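PDB 6KR6: protein piwi from Drosophila melanogaster, which binds piRNAs of 24 to 30 nucleotides and acts with them to repress transposable elements. Local coordinates for residues P708-V714 and F726-Q732. Numbering follows the deposited sequence.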
loop_
_atom_site.group_PDB
_atom_site.type_symbol
_atom_site.label_atom_id
_atom_site.label_comp_id
_atom_site.label_asym_id
_atom_site.label_seq_id
_atom_site.Cartn_x
_atom_site.Cartn_y
_atom_site.Cartn_z
ATOM N N PRO A 708 -18.442 -5.947 -3.803
ATOM C CA PRO A 708 -18.611 -7.376 -3.550
ATOM C C PRO A 708 -18.766 -7.648 -2.066
ATOM O O PRO A 708 -18.218 -6.913 -1.225
ATOM C CB PRO A 708 -17.311 -7.992 -4.099
ATOM C CG PRO A 708 -16.696 -6.929 -4.956
ATOM C CD PRO A 708 -17.107 -5.634 -4.338
ATOM N N PRO A 709 -19.499 -8.692 -1.693
ATOM C CA PRO A 709 -19.677 -9.004 -0.276
ATOM C C PRO A 709 -18.403 -9.587 0.303
ATOM O O PRO A 709 -17.549 -10.087 -0.444
ATOM C CB PRO A 709 -20.808 -10.041 -0.288
ATOM C CG PRO A 709 -20.629 -10.741 -1.593
ATOM C CD PRO A 709 -20.147 -9.688 -2.564
ATOM N N PRO A 710 -18.232 -9.532 1.624
ATOM C CA PRO A 710 -17.053 -10.152 2.239
ATOM C C PRO A 710 -16.957 -11.628 1.890
ATOM O O PRO A 710 -17.961 -12.341 1.833
ATOM C CB PRO A 710 -17.288 -9.943 3.739
ATOM C CG PRO A 710 -18.162 -8.742 3.813
ATOM C CD PRO A 710 -19.061 -8.820 2.613
ATOM N N GLY A 711 -15.729 -12.081 1.647
ATOM C CA GLY A 711 -15.470 -13.463 1.301
ATOM C C GLY A 711 -15.301 -13.737 -0.177
ATOM O O GLY A 711 -15.066 -14.891 -0.550
ATOM N N THR A 712 -15.409 -12.720 -1.028
ATOM C CA THR A 712 -15.280 -12.918 -2.463
ATOM C C THR A 712 -13.819 -13.123 -2.839
ATOM O O THR A 712 -12.920 -12.508 -2.257
ATOM C CB THR A 712 -15.856 -11.721 -3.221
ATOM O OG1 THR A 712 -17.118 -11.357 -2.649
ATOM C CG2 THR A 712 -16.062 -12.072 -4.684
ATOM N N ILE A 713 -13.581 -13.993 -3.820
ATOM C CA ILE A 713 -12.229 -14.400 -4.189
ATOM C C ILE A 713 -12.129 -14.521 -5.703
ATOM O O ILE A 713 -12.971 -15.164 -6.339
ATOM C CB ILE A 713 -11.833 -15.731 -3.518
ATOM C CG1 ILE A 713 -11.554 -15.508 -2.032
ATOM C CG2 ILE A 713 -10.628 -16.353 -4.212
ATOM C CD1 ILE A 713 -10.987 -16.708 -1.333
ATOM N N VAL A 714 -11.097 -13.907 -6.274
ATOM C CA VAL A 714 -10.716 -14.095 -7.670
ATOM C C VAL A 714 -9.366 -14.799 -7.677
ATOM O O VAL A 714 -8.394 -14.286 -7.110
ATOM C CB VAL A 714 -10.641 -12.758 -8.424
ATOM C CG1 VAL A 714 -10.236 -12.989 -9.871
ATOM C CG2 VAL A 714 -11.967 -12.018 -8.340
ATOM N N PHE A 726 -3.661 -14.583 -5.372
ATOM C CA PHE A 726 -5.097 -14.402 -5.545
ATOM C C PHE A 726 -5.509 -13.061 -4.953
ATOM O O PHE A 726 -4.717 -12.366 -4.310
ATOM C CB PHE A 726 -5.889 -15.549 -4.905
ATOM C CG PHE A 726 -5.683 -15.685 -3.419
ATOM C CD1 PHE A 726 -4.664 -16.478 -2.917
ATOM C CD2 PHE A 726 -6.520 -15.035 -2.525
ATOM C CE1 PHE A 726 -4.476 -16.611 -1.553
ATOM C CE2 PHE A 726 -6.336 -15.164 -1.161
ATOM C CZ PHE A 726 -5.313 -15.953 -0.674
ATOM N N TYR A 727 -6.765 -12.705 -5.198
ATOM C CA TYR A 727 -7.396 -11.538 -4.603
ATOM C C TYR A 727 -8.480 -11.990 -3.635
ATOM O O TYR A 727 -9.101 -13.041 -3.816
ATOM C CB TYR A 727 -8.008 -10.622 -5.668
ATOM C CG TYR A 727 -7.011 -10.001 -6.621
ATOM C CD1 TYR A 727 -6.187 -8.959 -6.215
ATOM C CD2 TYR A 727 -6.909 -10.444 -7.934
ATOM C CE1 TYR A 727 -5.279 -8.384 -7.087
ATOM C CE2 TYR A 727 -6.006 -9.875 -8.813
ATOM C CZ TYR A 727 -5.195 -8.846 -8.385
ATOM O OH TYR A 727 -4.296 -8.280 -9.259
ATOM N N LEU A 728 -8.704 -11.182 -2.604
ATOM C CA LEU A 728 -9.730 -11.467 -1.614
ATOM C C LEU A 728 -10.350 -10.160 -1.149
ATOM O O LEU A 728 -9.637 -9.189 -0.876
ATOM C CB LEU A 728 -9.156 -12.239 -0.420
ATOM C CG LEU A 728 -10.001 -12.339 0.856
ATOM C CD1 LEU A 728 -11.242 -13.186 0.636
ATOM C CD2 LEU A 728 -9.179 -12.883 2.020
ATOM N N VAL A 729 -11.674 -10.139 -1.081
ATOM C CA VAL A 729 -12.419 -9.062 -0.447
ATOM C C VAL A 729 -12.927 -9.608 0.879
ATOM O O VAL A 729 -13.749 -10.529 0.909
ATOM C CB VAL A 729 -13.569 -8.562 -1.331
ATOM C CG1 VAL A 729 -14.563 -7.764 -0.502
ATOM C CG2 VAL A 729 -13.028 -7.715 -2.469
ATOM N N SER A 730 -12.420 -9.060 1.976
ATOM C CA SER A 730 -12.780 -9.513 3.311
ATOM C C SER A 730 -13.590 -8.496 4.094
ATOM O O SER A 730 -14.480 -8.880 4.853
ATOM C CB SER A 730 -11.517 -9.867 4.103
ATOM O OG SER A 730 -10.602 -8.785 4.102
ATOM N N GLN A 731 -13.314 -7.207 3.927
ATOM C CA GLN A 731 -13.982 -6.151 4.676
ATOM C C GLN A 731 -14.931 -5.405 3.749
ATOM O O GLN A 731 -14.490 -4.773 2.783
ATOM C CB GLN A 731 -12.962 -5.191 5.286
ATOM C CG GLN A 731 -13.570 -4.074 6.117
ATOM C CD GLN A 731 -12.523 -3.117 6.651
ATOM O OE1 GLN A 731 -11.946 -2.329 5.902
ATOM N NE2 GLN A 731 -12.265 -3.186 7.952
ATOM N N GLN A 732 -16.226 -5.483 4.041
ATOM C CA GLN A 732 -17.203 -4.702 3.297
ATOM C C GLN A 732 -17.082 -3.226 3.660
ATOM O O GLN A 732 -16.722 -2.866 4.784
ATOM C CB GLN A 732 -18.619 -5.196 3.590
ATOM C CG GLN A 732 -18.972 -5.182 5.068
ATOM C CD GLN A 732 -20.368 -5.696 5.345
ATOM O OE1 GLN A 732 -20.741 -5.909 6.497
ATOM N NE2 GLN A 732 -21.150 -5.897 4.289
#
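Ile-713 and Leu-728 meet on one face of an antiparallel beta hairpin in the Piwi domain, whose strands 712-714 and 725-729 pair between strands 392-405 and 741-745. Leu-728 places CG anti to its backbone N (chi1 166°), and its CD1 leans across to CG1 of Ile-713 at 3.6 Å, the two side chains crossing at a slant. The same methyl also lies against the carbonyl O of Thr-712. Helix 754-764 covers this face, Gln-758 touching Ile-713 and Tyr-762 touching Leu-728.

Val-714 and Tyr-727 project from the other face, CB to CB at 4.4 Å, and both pack on Phe-701. Between these two residues the backbone bonds run both ways: Tyr-727 N to Val-714 O is 3.0 Å and almost straight, while the return bond from Val-714 N to Tyr-727 O is longer, and the N-H comes to that carbonyl from above its plane.

Toward the Pro-708 to Pro-710 run the pairing changes into a G1 beta bulge, with Gly-711 and Thr-712 both facing Val-729. The glycine suits a backbone with positive phi (99°) at the third position of the type II turn from Pro-709 to Thr-712. Val-729 CG1 reaches the turn itself, 3.8 Å from the carbonyl O of Pro-709. Past the bulge, the Pro-710 ring lies aslant the aliphatic part of Gln-732, CG to CB at 3.6 Å, and also touches Tyr-762. The turn is tied from within by a side chain: Thr-712 OG1 donates to Pro-709 O at 2.6 Å, only slightly tilted from the carbonyl plane.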